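Long-range contacts in ABC transporter substrate-binding protein (Rhizobium radiobacter, PDB 6TFX), which binds the opine mannopinic acid as a periplasmic solute-binding protein and probably delivers it to an ABC transporter for import: residues V292-P297 against E443-I448; F399-S404 against V420-I425. All coordinates share one frame; numbering follows the deposited sequence.

Contact 1 of 2, residues V292-P297 against E443-I448; sequences VPSVIP and EAQKLI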
# COMPACT_ATOMS: atom_id res chain seq x y z
N VAL A 292 11.34 -12.92 -4.40
CA VAL A 292 12.18 -11.93 -3.73
C VAL A 292 13.07 -12.60 -2.69
O VAL A 292 12.53 -13.23 -1.77
CB VAL A 292 11.33 -10.78 -3.09
CG1 VAL A 292 12.22 -9.73 -2.40
CG2 VAL A 292 10.46 -10.12 -4.14
N PRO A 293 14.41 -12.43 -2.77
CA PRO A 293 15.29 -13.09 -1.81
C PRO A 293 15.44 -12.40 -0.45
O PRO A 293 16.48 -12.56 0.20
CB PRO A 293 16.62 -13.17 -2.55
CG PRO A 293 16.64 -11.89 -3.38
CD PRO A 293 15.18 -11.73 -3.83
N SER A 294 14.41 -11.67 0.02
CA SER A 294 14.43 -11.03 1.33
C SER A 294 13.01 -10.74 1.77
O SER A 294 12.04 -11.14 1.08
CB SER A 294 15.29 -9.77 1.35
OG SER A 294 15.51 -9.37 2.71
N VAL A 295 12.86 -10.06 2.91
CA VAL A 295 11.57 -9.81 3.53
C VAL A 295 11.05 -8.39 3.35
O VAL A 295 10.08 -8.00 4.01
CB VAL A 295 11.62 -10.22 5.03
CG1 VAL A 295 11.77 -11.74 5.17
CG2 VAL A 295 12.75 -9.48 5.76
N ILE A 296 11.66 -7.63 2.44
CA ILE A 296 11.22 -6.31 2.03
C ILE A 296 11.26 -6.28 0.49
O ILE A 296 12.01 -7.05 -0.11
CB ILE A 296 12.04 -5.16 2.67
CG1 ILE A 296 13.44 -5.01 2.02
CG2 ILE A 296 12.10 -5.30 4.21
CD1 ILE A 296 14.22 -3.82 2.61
N PRO A 297 10.46 -5.41 -0.15
CA PRO A 297 10.44 -5.38 -1.63
C PRO A 297 11.81 -5.05 -2.23
O PRO A 297 12.60 -4.33 -1.62
CB PRO A 297 9.40 -4.31 -1.96
CG PRO A 297 8.46 -4.30 -0.75
CD PRO A 297 9.46 -4.47 0.42
N GLU A 443 21.50 -6.48 7.96
CA GLU A 443 21.59 -7.31 9.16
C GLU A 443 20.16 -7.59 9.71
O GLU A 443 19.85 -8.73 10.08
CB GLU A 443 22.46 -6.64 10.22
CG GLU A 443 22.66 -7.46 11.49
CD GLU A 443 23.47 -6.79 12.59
OE1 GLU A 443 23.99 -5.67 12.37
OE2 GLU A 443 23.56 -7.38 13.69
N ALA A 444 19.29 -6.56 9.69
CA ALA A 444 17.90 -6.75 10.15
C ALA A 444 17.20 -7.80 9.27
O ALA A 444 16.56 -8.72 9.78
CB ALA A 444 17.15 -5.43 10.09
N GLN A 445 17.34 -7.70 7.94
CA GLN A 445 16.69 -8.68 7.05
C GLN A 445 17.18 -10.10 7.31
O GLN A 445 16.38 -11.03 7.38
CB GLN A 445 16.90 -8.29 5.58
CG GLN A 445 16.10 -7.02 5.24
CD GLN A 445 16.63 -6.36 3.98
OE1 GLN A 445 16.39 -6.84 2.87
NE2 GLN A 445 17.36 -5.26 4.15
N LYS A 446 18.52 -10.28 7.47
CA LYS A 446 19.11 -11.60 7.73
C LYS A 446 18.54 -12.19 9.02
O LYS A 446 18.26 -13.40 9.08
CB LYS A 446 20.63 -11.50 7.82
CG LYS A 446 21.28 -11.27 6.46
CD LYS A 446 22.78 -11.43 6.56
CE LYS A 446 23.44 -11.47 5.20
NZ LYS A 446 23.41 -10.14 4.56
N LEU A 447 18.37 -11.35 10.06
CA LEU A 447 17.83 -11.85 11.33
C LEU A 447 16.38 -12.26 11.18
O LEU A 447 15.96 -13.25 11.78
CB LEU A 447 17.93 -10.75 12.40
CG LEU A 447 19.34 -10.43 12.90
CD1 LEU A 447 19.38 -9.09 13.61
CD2 LEU A 447 19.88 -11.54 13.80
N ILE A 448 15.60 -11.46 10.44
CA ILE A 448 14.15 -11.79 10.31
C ILE A 448 13.98 -13.07 9.47
O ILE A 448 13.16 -13.93 9.79
CB ILE A 448 13.41 -10.59 9.67
CG1 ILE A 448 13.52 -9.33 10.59
CG2 ILE A 448 11.93 -10.96 9.36
CD1 ILE A 448 13.29 -8.00 9.87
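V295, in the loop that follows strand 289-291, comes nearest to Q445 on helix 434-450, their CA atoms 6.3 Å apart, and S294, V295 and I296 all start their side chains toward the helix. Q445 meets all three loop residues. Its first torsion places CG beside the backbone N, anti to the carbonyl carbon (chi1 -70°), and the extended chain beyond carries the amide to S294. There S294 donates through OG to Q445 OE1 at 2.7 Å, in the carbonyl plane and on a lone pair, with a C=O...donor angle of 119°. I296 crosses the glutamine at about a right angle: its CG1 lies 3.6 Å from Q445 OE1, and its CD1 is 3.8 Å from Q445 CD. One turn further on, I448 CG2 meets V295 CG2 at 4.0 Å, an apolar contact beside the magnesium site, since the I448 side chain also approaches C418 and C453. The amide of Q445 has further partners: OE1 accepts from D304 N, and NE2 bonds to G302 O and W441 O. With both ends engaged, the buried amide is fixed in its rotation, its oxygen bonded to S294 OG and D304 N and its nitrogen to two backbone carbonyls, so a polar group lies satisfied among aliphatic side chains and ties two parts of the loop to the helix.

Contact 2 of 2, residues F399-S404 against V420-I425; sequences FYHSAS and VADKQI
In this periplasmic-binding-protein fold of family 5, the turn after helix 392-400 is held by D422, a side chain in the first turn of helix 422-430. S402 binds both carboxylate oxygens. Its N donates to D422 OD1 at 2.9 Å, nearly straight (N-H...acceptor angle 168°), on the syn side but tilted out of the carboxylate plane. Its OG donates to the syn lone pair of D422 OD2 at 2.6 Å, and stands between its own backbone N and carbonyl carbon (chi1 72°), on the side of the carboxylate. The D422 carboxylate also stacks on the H401 ring, the planes 10° apart and OD1 3.6 Å above the ring centre. At the ring edge I425 CG2 comes to 4.0 Å from H401 CD2. Both ring nitrogens are engaged, which fixes the ring's rotation: ND1 accepts from A403 N and NE2 bonds to E426 OE2, a pattern consistent with a neutral imidazole protonated at NE2. Deeper in, I425 CD1 lies 4.4 Å from CB of Y400, whose OH bonds to V295 O on the loop after strand 289-291. A water bridges the two segments, donating to Y400 O at 2.7 Å and to D422 OD1 and accepting from A421 N, the residue at the N-cap position, at 2.8 Å.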
# COMPACT_ATOMS: atom_id res chain seq x y z
N PHE A 399 6.42 -3.64 9.51
CA PHE A 399 6.11 -5.07 9.54
C PHE A 399 6.90 -5.86 10.59
O PHE A 399 6.45 -6.96 10.97
CB PHE A 399 6.41 -5.68 8.18
CG PHE A 399 5.38 -5.36 7.14
CD1 PHE A 399 4.24 -6.16 7.00
CD2 PHE A 399 5.52 -4.24 6.32
CE1 PHE A 399 3.27 -5.86 6.03
CE2 PHE A 399 4.53 -3.91 5.39
CZ PHE A 399 3.42 -4.74 5.22
N TYR A 400 8.09 -5.38 11.01
CA TYR A 400 8.94 -6.21 11.84
C TYR A 400 9.46 -5.60 13.16
O TYR A 400 10.02 -6.37 13.95
CB TYR A 400 10.15 -6.71 11.01
CG TYR A 400 9.73 -7.33 9.69
CD1 TYR A 400 8.89 -8.45 9.65
CD2 TYR A 400 10.16 -6.79 8.48
CE1 TYR A 400 8.49 -9.00 8.44
CE2 TYR A 400 9.76 -7.34 7.26
CZ TYR A 400 8.89 -8.42 7.25
OH TYR A 400 8.49 -8.96 6.05
N HIS A 401 9.31 -4.28 13.40
CA HIS A 401 9.80 -3.72 14.67
C HIS A 401 8.77 -4.05 15.75
O HIS A 401 7.57 -4.00 15.47
CB HIS A 401 10.00 -2.22 14.56
CG HIS A 401 10.67 -1.63 15.76
ND1 HIS A 401 9.97 -1.40 16.94
CD2 HIS A 401 11.97 -1.31 15.95
CE1 HIS A 401 10.86 -0.89 17.79
NE2 HIS A 401 12.07 -0.82 17.24
N SER A 402 9.22 -4.43 16.96
CA SER A 402 8.25 -4.84 17.99
C SER A 402 7.21 -3.76 18.35
O SER A 402 6.11 -4.12 18.81
CB SER A 402 8.95 -5.36 19.24
OG SER A 402 9.53 -4.25 19.90
N ALA A 403 7.52 -2.47 18.16
CA ALA A 403 6.55 -1.42 18.50
C ALA A 403 5.29 -1.54 17.59
O ALA A 403 4.20 -1.09 17.95
CB ALA A 403 7.18 -0.04 18.31
N SER A 404 5.48 -2.15 16.41
CA SER A 404 4.40 -2.27 15.45
C SER A 404 3.54 -3.52 15.66
O SER A 404 2.62 -3.77 14.89
CB SER A 404 4.99 -2.28 14.04
OG SER A 404 5.67 -1.06 13.80
N VAL A 420 13.25 -9.59 16.92
CA VAL A 420 14.66 -9.96 16.76
C VAL A 420 15.56 -8.86 16.18
O VAL A 420 16.78 -8.88 16.43
CB VAL A 420 14.83 -11.29 15.95
CG1 VAL A 420 14.50 -11.13 14.46
CG2 VAL A 420 16.21 -11.92 16.18
N ALA A 421 14.97 -7.95 15.39
CA ALA A 421 15.76 -6.95 14.68
C ALA A 421 15.57 -5.52 15.19
O ALA A 421 15.99 -4.58 14.51
CB ALA A 421 15.42 -7.04 13.20
N ASP A 422 14.96 -5.35 16.38
CA ASP A 422 14.70 -3.99 16.88
C ASP A 422 15.91 -3.09 16.92
O ASP A 422 15.83 -1.95 16.46
CB ASP A 422 14.09 -4.01 18.27
CG ASP A 422 12.63 -4.38 18.34
OD1 ASP A 422 12.04 -4.72 17.27
OD2 ASP A 422 12.08 -4.33 19.44
N LYS A 423 17.02 -3.58 17.50
CA LYS A 423 18.21 -2.73 17.63
C LYS A 423 18.79 -2.33 16.28
O LYS A 423 19.20 -1.18 16.12
CB LYS A 423 19.29 -3.43 18.48
CG LYS A 423 18.80 -3.77 19.91
CD LYS A 423 18.41 -2.55 20.75
CE LYS A 423 17.51 -2.95 21.90
NZ LYS A 423 17.28 -1.82 22.83
N GLN A 424 18.80 -3.25 15.31
CA GLN A 424 19.34 -2.94 13.97
C GLN A 424 18.45 -1.94 13.24
O GLN A 424 18.93 -1.03 12.57
CB GLN A 424 19.47 -4.23 13.14
CG GLN A 424 20.57 -5.17 13.65
CD GLN A 424 20.22 -5.96 14.89
OE1 GLN A 424 19.06 -6.08 15.28
NE2 GLN A 424 21.22 -6.57 15.53
N ILE A 425 17.12 -2.12 13.36
CA ILE A 425 16.16 -1.23 12.70
C ILE A 425 16.32 0.19 13.28
O ILE A 425 16.41 1.16 12.53
CB ILE A 425 14.73 -1.78 12.86
CG1 ILE A 425 14.57 -3.08 12.02
CG2 ILE A 425 13.70 -0.73 12.42
CD1 ILE A 425 13.28 -3.87 12.29
O HOH W 1 12.40 -6.75 15.23

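In the fold
Contacts 1 and 2 lie about 12 Å apart, centre to centre, on the same side of the chain's centre, and contact 2 is nested within the chain loop that contact 1 closes. Y400 of contact 2 also reaches residues of contact 1, its CB packing on I448 CD1. Helices 422-430 and 434-450, consecutive in the chain, are also linked by Q424 NE2 to E443 OE2. All touching residues of contact 1 are buried, and a neutral amide and hydroxyl sit there among aliphatic groups. Contact 2 is only partly buried and relies on a carboxylate, an imidazole and a water. Both adjoin the magnesium site of C418 and C453.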